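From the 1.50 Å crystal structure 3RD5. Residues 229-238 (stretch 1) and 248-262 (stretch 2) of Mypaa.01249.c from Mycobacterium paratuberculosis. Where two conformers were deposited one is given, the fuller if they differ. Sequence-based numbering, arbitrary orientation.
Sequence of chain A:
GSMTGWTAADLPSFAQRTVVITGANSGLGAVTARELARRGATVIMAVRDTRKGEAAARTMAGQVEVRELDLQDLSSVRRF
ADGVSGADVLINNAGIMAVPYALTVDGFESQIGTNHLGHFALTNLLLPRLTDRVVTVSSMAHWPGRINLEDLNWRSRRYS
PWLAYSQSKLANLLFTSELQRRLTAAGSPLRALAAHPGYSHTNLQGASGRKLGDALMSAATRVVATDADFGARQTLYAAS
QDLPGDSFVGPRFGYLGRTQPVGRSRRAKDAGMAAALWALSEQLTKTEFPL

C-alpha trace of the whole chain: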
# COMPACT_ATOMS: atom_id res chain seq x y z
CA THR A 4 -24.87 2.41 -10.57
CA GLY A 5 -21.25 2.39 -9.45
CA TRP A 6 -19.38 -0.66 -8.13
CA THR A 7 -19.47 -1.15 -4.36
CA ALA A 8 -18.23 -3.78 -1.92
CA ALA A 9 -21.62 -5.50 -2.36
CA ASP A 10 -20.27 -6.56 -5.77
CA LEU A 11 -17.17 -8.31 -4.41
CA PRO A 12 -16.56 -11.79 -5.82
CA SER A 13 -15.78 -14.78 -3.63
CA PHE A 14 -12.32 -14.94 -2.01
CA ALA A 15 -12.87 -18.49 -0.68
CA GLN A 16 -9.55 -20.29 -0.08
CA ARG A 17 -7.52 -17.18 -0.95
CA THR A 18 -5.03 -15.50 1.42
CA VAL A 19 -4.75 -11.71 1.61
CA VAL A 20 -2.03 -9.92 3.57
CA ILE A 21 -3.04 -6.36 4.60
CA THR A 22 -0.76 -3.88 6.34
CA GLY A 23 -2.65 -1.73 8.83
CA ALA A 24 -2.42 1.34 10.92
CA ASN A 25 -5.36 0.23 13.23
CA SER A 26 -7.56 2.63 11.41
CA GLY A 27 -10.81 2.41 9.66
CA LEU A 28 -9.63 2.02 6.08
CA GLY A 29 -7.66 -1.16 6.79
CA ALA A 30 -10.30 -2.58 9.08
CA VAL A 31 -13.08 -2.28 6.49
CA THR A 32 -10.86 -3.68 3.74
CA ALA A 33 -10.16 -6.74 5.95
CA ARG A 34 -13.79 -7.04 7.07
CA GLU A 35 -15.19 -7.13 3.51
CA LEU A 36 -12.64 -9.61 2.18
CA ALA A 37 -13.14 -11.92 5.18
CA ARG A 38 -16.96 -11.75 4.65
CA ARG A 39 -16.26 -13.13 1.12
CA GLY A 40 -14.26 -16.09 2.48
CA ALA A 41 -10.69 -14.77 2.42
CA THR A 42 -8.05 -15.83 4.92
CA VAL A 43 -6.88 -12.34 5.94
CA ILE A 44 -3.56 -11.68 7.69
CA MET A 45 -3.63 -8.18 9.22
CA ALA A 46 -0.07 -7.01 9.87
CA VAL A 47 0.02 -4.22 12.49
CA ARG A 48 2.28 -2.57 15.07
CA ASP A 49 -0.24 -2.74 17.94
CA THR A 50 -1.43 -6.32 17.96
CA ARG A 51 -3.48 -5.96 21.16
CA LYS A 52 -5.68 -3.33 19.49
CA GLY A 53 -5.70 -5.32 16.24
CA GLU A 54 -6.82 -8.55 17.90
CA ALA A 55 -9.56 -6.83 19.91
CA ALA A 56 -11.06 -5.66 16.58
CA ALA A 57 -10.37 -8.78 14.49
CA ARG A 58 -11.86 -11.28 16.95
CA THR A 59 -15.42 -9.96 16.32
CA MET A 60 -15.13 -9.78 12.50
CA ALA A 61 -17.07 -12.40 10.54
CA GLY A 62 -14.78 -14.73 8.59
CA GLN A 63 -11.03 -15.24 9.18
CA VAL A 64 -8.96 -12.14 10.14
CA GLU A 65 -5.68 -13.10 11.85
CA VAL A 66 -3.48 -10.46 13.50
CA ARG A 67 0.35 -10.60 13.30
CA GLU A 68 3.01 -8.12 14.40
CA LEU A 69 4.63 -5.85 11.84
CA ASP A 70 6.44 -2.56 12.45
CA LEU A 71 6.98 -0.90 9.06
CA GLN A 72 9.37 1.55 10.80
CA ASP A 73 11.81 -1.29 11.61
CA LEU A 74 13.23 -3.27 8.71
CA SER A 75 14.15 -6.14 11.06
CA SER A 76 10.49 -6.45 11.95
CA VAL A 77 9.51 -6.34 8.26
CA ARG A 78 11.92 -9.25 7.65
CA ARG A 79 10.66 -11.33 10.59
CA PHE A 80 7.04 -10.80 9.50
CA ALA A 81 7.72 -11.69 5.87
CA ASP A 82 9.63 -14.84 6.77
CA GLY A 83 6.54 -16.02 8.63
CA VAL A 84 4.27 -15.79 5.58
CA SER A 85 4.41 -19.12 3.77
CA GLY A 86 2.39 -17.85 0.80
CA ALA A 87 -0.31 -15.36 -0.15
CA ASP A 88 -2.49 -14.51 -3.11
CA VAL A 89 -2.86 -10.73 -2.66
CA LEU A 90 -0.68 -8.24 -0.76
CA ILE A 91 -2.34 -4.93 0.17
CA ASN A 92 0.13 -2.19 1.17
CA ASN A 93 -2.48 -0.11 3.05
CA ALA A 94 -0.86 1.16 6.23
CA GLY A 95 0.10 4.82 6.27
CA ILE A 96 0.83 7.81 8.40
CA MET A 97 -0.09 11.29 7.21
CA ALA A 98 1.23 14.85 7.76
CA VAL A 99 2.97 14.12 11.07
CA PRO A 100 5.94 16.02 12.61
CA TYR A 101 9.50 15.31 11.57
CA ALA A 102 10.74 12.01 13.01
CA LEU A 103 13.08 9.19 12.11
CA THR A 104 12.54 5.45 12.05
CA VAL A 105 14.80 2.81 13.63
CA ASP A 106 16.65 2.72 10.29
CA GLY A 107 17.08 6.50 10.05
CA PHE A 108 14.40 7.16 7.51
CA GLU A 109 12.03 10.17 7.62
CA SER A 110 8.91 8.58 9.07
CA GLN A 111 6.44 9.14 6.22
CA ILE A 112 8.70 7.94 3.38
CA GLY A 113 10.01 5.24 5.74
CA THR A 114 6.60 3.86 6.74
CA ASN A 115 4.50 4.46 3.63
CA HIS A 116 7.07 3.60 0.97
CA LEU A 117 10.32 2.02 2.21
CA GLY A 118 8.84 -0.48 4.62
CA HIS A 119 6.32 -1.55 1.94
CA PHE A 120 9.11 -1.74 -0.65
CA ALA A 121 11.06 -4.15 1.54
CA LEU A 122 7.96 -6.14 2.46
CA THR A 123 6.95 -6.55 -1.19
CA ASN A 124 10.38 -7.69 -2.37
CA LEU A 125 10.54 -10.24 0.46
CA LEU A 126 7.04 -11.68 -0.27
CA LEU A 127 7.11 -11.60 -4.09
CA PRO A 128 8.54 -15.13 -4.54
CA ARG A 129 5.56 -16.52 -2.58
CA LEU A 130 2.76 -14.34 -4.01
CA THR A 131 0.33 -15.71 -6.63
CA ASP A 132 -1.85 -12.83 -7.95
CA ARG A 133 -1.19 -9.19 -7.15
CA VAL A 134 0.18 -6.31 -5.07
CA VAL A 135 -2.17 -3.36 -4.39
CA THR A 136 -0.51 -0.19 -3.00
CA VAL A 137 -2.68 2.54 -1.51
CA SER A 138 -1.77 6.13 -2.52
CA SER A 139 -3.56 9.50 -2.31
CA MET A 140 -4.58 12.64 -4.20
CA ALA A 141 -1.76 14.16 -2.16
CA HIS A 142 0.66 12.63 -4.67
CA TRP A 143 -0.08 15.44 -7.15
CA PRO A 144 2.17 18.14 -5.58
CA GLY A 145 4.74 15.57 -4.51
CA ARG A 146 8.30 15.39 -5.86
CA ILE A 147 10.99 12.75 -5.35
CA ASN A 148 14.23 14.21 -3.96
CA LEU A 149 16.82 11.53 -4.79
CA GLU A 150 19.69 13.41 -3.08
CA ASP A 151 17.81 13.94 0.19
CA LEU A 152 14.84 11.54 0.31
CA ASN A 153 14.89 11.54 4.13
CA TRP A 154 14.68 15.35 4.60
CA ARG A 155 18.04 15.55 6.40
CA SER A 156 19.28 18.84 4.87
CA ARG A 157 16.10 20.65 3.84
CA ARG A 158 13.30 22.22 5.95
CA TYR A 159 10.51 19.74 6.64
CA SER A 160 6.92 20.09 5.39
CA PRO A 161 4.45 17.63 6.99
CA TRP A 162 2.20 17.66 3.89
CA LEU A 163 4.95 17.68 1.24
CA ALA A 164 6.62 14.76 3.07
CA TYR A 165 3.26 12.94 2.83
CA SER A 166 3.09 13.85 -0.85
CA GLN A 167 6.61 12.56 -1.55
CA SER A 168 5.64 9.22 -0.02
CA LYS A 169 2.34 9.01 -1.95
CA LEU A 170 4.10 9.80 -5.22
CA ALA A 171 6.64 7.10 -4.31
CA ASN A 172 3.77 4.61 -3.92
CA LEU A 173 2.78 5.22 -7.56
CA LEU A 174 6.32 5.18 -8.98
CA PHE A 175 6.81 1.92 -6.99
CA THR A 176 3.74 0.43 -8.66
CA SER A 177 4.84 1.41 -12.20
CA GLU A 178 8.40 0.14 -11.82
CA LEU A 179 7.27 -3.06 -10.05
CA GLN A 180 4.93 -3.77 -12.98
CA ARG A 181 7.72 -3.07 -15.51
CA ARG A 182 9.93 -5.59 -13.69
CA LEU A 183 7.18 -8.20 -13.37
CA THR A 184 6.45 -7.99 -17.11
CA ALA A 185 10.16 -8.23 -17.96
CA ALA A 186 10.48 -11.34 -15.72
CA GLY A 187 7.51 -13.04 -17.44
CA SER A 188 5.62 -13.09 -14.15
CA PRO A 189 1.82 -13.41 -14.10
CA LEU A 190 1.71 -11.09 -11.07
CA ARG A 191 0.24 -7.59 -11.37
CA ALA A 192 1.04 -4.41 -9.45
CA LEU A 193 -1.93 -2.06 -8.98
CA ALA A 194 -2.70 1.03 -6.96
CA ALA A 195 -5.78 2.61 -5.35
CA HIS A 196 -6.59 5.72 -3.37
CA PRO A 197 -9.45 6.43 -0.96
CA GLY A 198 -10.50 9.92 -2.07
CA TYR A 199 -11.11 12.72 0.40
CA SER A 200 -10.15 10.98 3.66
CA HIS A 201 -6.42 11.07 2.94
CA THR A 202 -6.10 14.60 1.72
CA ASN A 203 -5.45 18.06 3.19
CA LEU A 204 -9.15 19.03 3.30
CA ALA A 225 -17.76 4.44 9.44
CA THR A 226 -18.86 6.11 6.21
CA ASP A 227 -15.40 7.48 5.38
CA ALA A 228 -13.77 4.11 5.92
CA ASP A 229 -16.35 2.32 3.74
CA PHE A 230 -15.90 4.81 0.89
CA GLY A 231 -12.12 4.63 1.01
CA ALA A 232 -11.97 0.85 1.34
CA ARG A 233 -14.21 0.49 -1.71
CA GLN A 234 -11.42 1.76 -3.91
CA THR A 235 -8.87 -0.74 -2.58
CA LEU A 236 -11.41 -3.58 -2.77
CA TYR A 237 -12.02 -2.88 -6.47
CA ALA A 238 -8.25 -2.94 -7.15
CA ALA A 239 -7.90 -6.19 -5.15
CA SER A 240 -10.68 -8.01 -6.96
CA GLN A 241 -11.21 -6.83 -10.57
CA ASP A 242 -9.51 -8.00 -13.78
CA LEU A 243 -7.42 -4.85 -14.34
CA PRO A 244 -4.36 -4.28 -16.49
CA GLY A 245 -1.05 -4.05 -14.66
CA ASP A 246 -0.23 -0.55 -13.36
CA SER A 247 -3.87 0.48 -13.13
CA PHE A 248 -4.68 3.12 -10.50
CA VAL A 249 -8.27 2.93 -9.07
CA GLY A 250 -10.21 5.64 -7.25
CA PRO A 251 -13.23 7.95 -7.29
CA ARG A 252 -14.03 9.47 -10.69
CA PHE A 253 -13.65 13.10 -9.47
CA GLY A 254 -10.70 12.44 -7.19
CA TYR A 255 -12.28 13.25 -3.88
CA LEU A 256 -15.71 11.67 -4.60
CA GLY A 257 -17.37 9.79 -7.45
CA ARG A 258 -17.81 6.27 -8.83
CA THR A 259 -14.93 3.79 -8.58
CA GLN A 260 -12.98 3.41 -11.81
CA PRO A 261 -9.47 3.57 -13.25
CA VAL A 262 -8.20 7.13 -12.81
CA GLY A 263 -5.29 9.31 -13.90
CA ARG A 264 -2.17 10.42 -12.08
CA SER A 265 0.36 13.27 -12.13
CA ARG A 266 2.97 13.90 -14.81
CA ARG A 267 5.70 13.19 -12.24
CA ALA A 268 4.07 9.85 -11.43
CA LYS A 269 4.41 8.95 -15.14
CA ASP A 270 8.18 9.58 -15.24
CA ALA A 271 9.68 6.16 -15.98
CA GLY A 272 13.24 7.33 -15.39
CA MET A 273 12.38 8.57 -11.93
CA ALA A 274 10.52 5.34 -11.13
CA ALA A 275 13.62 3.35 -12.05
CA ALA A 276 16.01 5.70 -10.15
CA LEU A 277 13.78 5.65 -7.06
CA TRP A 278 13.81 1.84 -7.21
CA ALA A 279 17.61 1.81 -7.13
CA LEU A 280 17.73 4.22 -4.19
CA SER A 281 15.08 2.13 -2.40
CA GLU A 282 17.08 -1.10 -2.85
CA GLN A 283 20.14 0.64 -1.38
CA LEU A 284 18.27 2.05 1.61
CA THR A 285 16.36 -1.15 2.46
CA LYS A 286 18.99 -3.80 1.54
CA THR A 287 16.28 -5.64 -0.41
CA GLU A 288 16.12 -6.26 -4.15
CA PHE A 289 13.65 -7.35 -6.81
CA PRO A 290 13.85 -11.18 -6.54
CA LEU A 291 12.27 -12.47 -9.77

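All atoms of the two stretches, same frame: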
# COMPACT_ATOMS: atom_id res chain seq x y z
N ASP A 229 -15.72 3.10 4.81
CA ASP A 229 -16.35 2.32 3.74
C ASP A 229 -16.03 2.88 2.35
O ASP A 229 -15.71 2.12 1.41
CB ASP A 229 -17.88 2.21 3.86
CG ASP A 229 -18.37 1.37 5.02
OD1 ASP A 229 -17.84 0.28 5.29
OD2 ASP A 229 -19.41 1.79 5.59
N PHE A 230 -16.14 4.19 2.18
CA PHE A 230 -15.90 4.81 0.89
C PHE A 230 -14.44 4.61 0.44
O PHE A 230 -14.15 4.25 -0.71
CB PHE A 230 -16.26 6.30 0.91
CG PHE A 230 -16.15 6.95 -0.44
CD1 PHE A 230 -17.14 6.76 -1.40
CD2 PHE A 230 -15.03 7.67 -0.80
CE1 PHE A 230 -17.01 7.35 -2.65
CE2 PHE A 230 -14.90 8.22 -2.06
CZ PHE A 230 -15.85 8.05 -2.98
N GLY A 231 -13.51 4.81 1.36
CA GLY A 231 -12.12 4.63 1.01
C GLY A 231 -11.77 3.20 0.69
O GLY A 231 -11.04 2.89 -0.27
N ALA A 232 -12.29 2.27 1.51
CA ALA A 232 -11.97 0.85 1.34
C ALA A 232 -12.50 0.34 0.02
O ALA A 232 -11.92 -0.59 -0.58
CB ALA A 232 -12.54 0.01 2.51
N ARG A 233 -13.62 0.89 -0.44
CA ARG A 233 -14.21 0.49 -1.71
C ARG A 233 -13.20 0.50 -2.85
O ARG A 233 -13.17 -0.37 -3.71
CB ARG A 233 -15.38 1.40 -2.04
CG ARG A 233 -16.11 1.11 -3.35
CD ARG A 233 -17.11 2.21 -3.72
NE ARG A 233 -18.15 2.32 -2.73
CZ ARG A 233 -19.01 3.33 -2.68
NH1 ARG A 233 -18.88 4.34 -3.52
NH2 ARG A 233 -19.95 3.36 -1.74
N GLN A 234 -12.38 1.54 -2.84
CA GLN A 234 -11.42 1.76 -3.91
C GLN A 234 -10.38 0.63 -3.91
O GLN A 234 -10.06 0.04 -4.96
CB GLN A 234 -10.78 3.14 -3.79
CG GLN A 234 -11.71 4.31 -3.42
CD GLN A 234 -12.94 4.45 -4.26
OE1 GLN A 234 -12.89 4.24 -5.49
NE2 GLN A 234 -14.07 4.86 -3.62
N THR A 235 -9.83 0.35 -2.74
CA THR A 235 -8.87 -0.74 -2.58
C THR A 235 -9.49 -2.10 -2.96
O THR A 235 -8.85 -2.91 -3.62
CB THR A 235 -8.36 -0.81 -1.16
OG1 THR A 235 -7.79 0.44 -0.78
CG2 THR A 235 -7.30 -1.90 -0.99
N LEU A 236 -10.73 -2.31 -2.53
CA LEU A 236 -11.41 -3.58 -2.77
C LEU A 236 -11.64 -3.85 -4.26
O LEU A 236 -11.55 -4.98 -4.73
CB LEU A 236 -12.72 -3.62 -1.96
CG LEU A 236 -12.56 -3.73 -0.43
CD1 LEU A 236 -13.88 -3.40 0.32
CD2 LEU A 236 -12.02 -5.12 -0.04
N TYR A 237 -11.92 -2.78 -5.02
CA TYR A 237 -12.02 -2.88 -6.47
C TYR A 237 -10.66 -3.27 -7.08
O TYR A 237 -10.56 -4.22 -7.86
CB TYR A 237 -12.53 -1.55 -7.02
CG TYR A 237 -12.80 -1.48 -8.51
CD1 TYR A 237 -11.77 -1.25 -9.40
CD2 TYR A 237 -14.08 -1.53 -9.00
CE1 TYR A 237 -12.02 -1.05 -10.77
CE2 TYR A 237 -14.33 -1.34 -10.36
CZ TYR A 237 -13.28 -1.10 -11.20
OH TYR A 237 -13.55 -0.91 -12.56
N ALA A 238 -9.59 -2.59 -6.68
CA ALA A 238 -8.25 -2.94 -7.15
C ALA A 238 -7.82 -4.37 -6.78
O ALA A 238 -7.16 -5.04 -7.55
CB ALA A 238 -7.21 -1.93 -6.64
N PHE A 248 -4.48 2.35 -11.72
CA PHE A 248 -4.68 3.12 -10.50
C PHE A 248 -6.20 3.37 -10.39
O PHE A 248 -6.78 3.90 -11.36
CB PHE A 248 -3.97 4.47 -10.66
CG PHE A 248 -3.97 5.38 -9.45
CD1 PHE A 248 -4.04 4.91 -8.16
CD2 PHE A 248 -3.84 6.75 -9.65
CE1 PHE A 248 -3.93 5.78 -7.04
CE2 PHE A 248 -3.72 7.61 -8.56
CZ PHE A 248 -3.78 7.14 -7.27
N VAL A 249 -6.82 2.95 -9.28
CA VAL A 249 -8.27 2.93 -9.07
C VAL A 249 -8.62 3.98 -8.02
O VAL A 249 -7.97 4.10 -6.97
CB VAL A 249 -8.72 1.52 -8.53
CG1 VAL A 249 -10.22 1.50 -8.07
CG2 VAL A 249 -8.46 0.47 -9.69
N GLY A 250 -9.70 4.72 -8.25
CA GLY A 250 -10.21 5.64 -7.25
C GLY A 250 -11.50 6.28 -7.70
O GLY A 250 -12.08 5.90 -8.70
N PRO A 251 -11.96 7.30 -6.95
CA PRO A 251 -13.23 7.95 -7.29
C PRO A 251 -13.05 8.80 -8.55
O PRO A 251 -12.02 9.44 -8.77
CB PRO A 251 -13.51 8.81 -6.07
CG PRO A 251 -12.68 8.23 -4.96
CD PRO A 251 -11.44 7.77 -5.65
N ARG A 252 -14.08 8.81 -9.38
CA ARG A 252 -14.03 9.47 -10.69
C ARG A 252 -13.55 10.92 -10.62
O ARG A 252 -12.77 11.35 -11.47
CB ARG A 252 -15.40 9.42 -11.37
CG ARG A 252 -15.50 10.19 -12.68
CD ARG A 252 -16.80 9.94 -13.39
NE ARG A 252 -16.91 10.76 -14.58
CZ ARG A 252 -18.06 11.03 -15.19
NH1 ARG A 252 -19.20 10.54 -14.72
NH2 ARG A 252 -18.08 11.83 -16.26
N PHE A 253 -13.99 11.67 -9.59
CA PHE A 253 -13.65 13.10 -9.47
C PHE A 253 -12.61 13.35 -8.41
O PHE A 253 -12.53 14.46 -7.82
CB PHE A 253 -14.91 13.95 -9.31
CG PHE A 253 -15.83 13.81 -10.49
CD1 PHE A 253 -15.44 14.33 -11.73
CD2 PHE A 253 -16.99 13.10 -10.42
CE1 PHE A 253 -16.23 14.17 -12.83
CE2 PHE A 253 -17.81 12.95 -11.55
CZ PHE A 253 -17.40 13.51 -12.74
N GLY A 254 -11.84 12.33 -8.12
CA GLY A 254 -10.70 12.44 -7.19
C GLY A 254 -11.10 12.30 -5.76
O GLY A 254 -10.79 11.30 -5.08
N TYR A 255 -11.86 13.24 -5.26
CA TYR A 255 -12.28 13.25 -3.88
C TYR A 255 -13.52 12.38 -3.62
O TYR A 255 -13.68 11.79 -2.56
CB TYR A 255 -12.51 14.69 -3.45
CG TYR A 255 -11.27 15.54 -3.57
CD1 TYR A 255 -10.42 15.64 -2.49
CD2 TYR A 255 -10.95 16.21 -4.73
CE1 TYR A 255 -9.26 16.39 -2.57
CE2 TYR A 255 -9.80 16.97 -4.84
CZ TYR A 255 -8.97 17.05 -3.74
OH TYR A 255 -7.81 17.85 -3.79
N LEU A 256 -14.43 12.37 -4.60
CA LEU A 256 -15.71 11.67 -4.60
C LEU A 256 -15.97 11.16 -6.02
O LEU A 256 -15.28 11.58 -6.98
CB LEU A 256 -16.87 12.57 -4.18
CG LEU A 256 -16.88 13.04 -2.72
CD1 LEU A 256 -17.97 14.10 -2.54
CD2 LEU A 256 -17.11 11.84 -1.74
N GLY A 257 -17.01 10.34 -6.17
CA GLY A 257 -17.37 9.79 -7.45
C GLY A 257 -17.28 8.28 -7.52
O GLY A 257 -16.72 7.63 -6.64
N ARG A 258 -17.81 7.72 -8.61
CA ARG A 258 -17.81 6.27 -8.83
C ARG A 258 -16.41 5.71 -8.95
O ARG A 258 -15.50 6.37 -9.46
CB ARG A 258 -18.58 5.93 -10.11
CG ARG A 258 -18.04 6.45 -11.41
CD ARG A 258 -19.03 6.11 -12.55
NE ARG A 258 -19.23 4.66 -12.70
CZ ARG A 258 -20.34 4.07 -13.17
NH1 ARG A 258 -21.39 4.79 -13.53
NH2 ARG A 258 -20.40 2.75 -13.26
N THR A 259 -16.24 4.47 -8.52
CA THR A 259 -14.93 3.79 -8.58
C THR A 259 -14.60 3.33 -9.99
O THR A 259 -15.40 2.69 -10.68
CB THR A 259 -14.95 2.59 -7.61
OG1 THR A 259 -15.19 3.06 -6.28
CG2 THR A 259 -13.63 1.83 -7.67
N GLN A 260 -13.43 3.71 -10.45
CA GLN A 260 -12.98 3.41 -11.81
C GLN A 260 -11.47 3.60 -11.90
O GLN A 260 -10.85 4.20 -11.02
CB GLN A 260 -13.69 4.31 -12.84
CG GLN A 260 -13.48 5.81 -12.55
CD GLN A 260 -13.92 6.74 -13.62
OE1 GLN A 260 -15.06 6.83 -13.87
NE2 GLN A 260 -12.98 7.48 -14.21
N PRO A 261 -10.84 3.13 -12.97
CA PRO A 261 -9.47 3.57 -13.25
C PRO A 261 -9.41 5.08 -13.42
O PRO A 261 -10.28 5.68 -14.07
CB PRO A 261 -9.16 2.85 -14.58
CG PRO A 261 -10.04 1.62 -14.53
CD PRO A 261 -11.32 2.21 -14.02
N VAL A 262 -8.37 5.68 -12.83
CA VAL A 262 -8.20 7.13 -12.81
C VAL A 262 -6.78 7.50 -13.26
O VAL A 262 -5.93 6.63 -13.41
CB VAL A 262 -8.50 7.72 -11.44
CG1 VAL A 262 -9.98 7.53 -11.08
CG2 VAL A 262 -7.58 7.13 -10.36
O HOH W 1 -16.64 5.20 -5.29
O HOH W 2 -15.52 1.04 -13.00

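Residues 229-238 form one continuous piece of a longer helix, while residues 248-262 fold into a hairpin whose strands, 248-251 and 259 onward, are joined by a loop. The helix lies across this hairpin, running nearly antiparallel to the first strand, at 152° with the axes 7.4 Å apart at closest approach, and at 43° to the second, 8.8 Å away. The hairpin is held together by its own backbone: Gly 250 N donates to Gln 260 O at 3.0 Å, Gln 260 N returns a bond to Gly 250 O at 3.1 Å, and Val 262 N reaches Phe 248 O at 2.8 Å. At the far end a type I turn from Pro 251 to Gly 254 is closed by Gly 254 N to Pro 251 O, 3.0 Å. Gly 254 has a positive phi, which favours glycine. Gly 257 is more constrained still, since at its backbone angles a CB would be jammed against the preceding carbonyl oxygen and would clash with Phe 253 N.

The backbones come close at Gln 234 and Gly 250, whose CA atoms are 5.3 Å apart. Gly 250 has no side chain, and a CB there would point away from the helix but clash with Pro 251 CD. Gln 234 sends its side chain, with chi1 and chi2 both m, to a direct hydrogen bond between the stretches: Thr 259 OG1 donates to Gln 234 OE1 at 2.7 Å. Its amide nitrogen is used as well, Gln 234 NE2 donating to Phe 230 O at 3.0 Å within the helix. Glutamine suits this buried site because its uncharged amide offers both an acceptor and a donor.

Thr 259 is equally versatile. While its hydroxyl serves Gln 234, its methyl lies over one face of the Tyr 237 ring, with Thr 259 CG2 3.9 Å from the ring centroid in a CH-pi contact. The same ring meets Val 249: both methyls lie against it, Val 249 CG1 at 3.4 Å and Val 249 CG2 at 3.7 Å from Tyr 237 CD1, and Val 249 CG2 is also 4.1 Å from Ala 238 CB. Val 249, pointing toward the helix, thus meets Tyr 237, Ala 238 and the carbonyl of Gln 234.

Phe 230, with chi1 t, carries its ring into the loop end of the hairpin. Phe 230 CE2 is 3.7 Å from Pro 251 CG, an apolar contact with a rigid ring, and Leu 256 CD2 lies over one face, 4.2 Å from Phe 230 CZ. Gly 257 O sits at the ring edge, 3.8 Å from Phe 230 CZ, where the ring's slightly positive hydrogens suit a carbonyl.

Water completes the polar network. One molecule accepts from Arg 233 NH1 and Gln 234 NE2 and donates to Gly 257 O and Thr 259 OG1, joining helix to loop and strand. A second donates to Thr 259 O and bonds to Tyr 237 OH, so that the tyrosine combines an apolar ring with a polar tip.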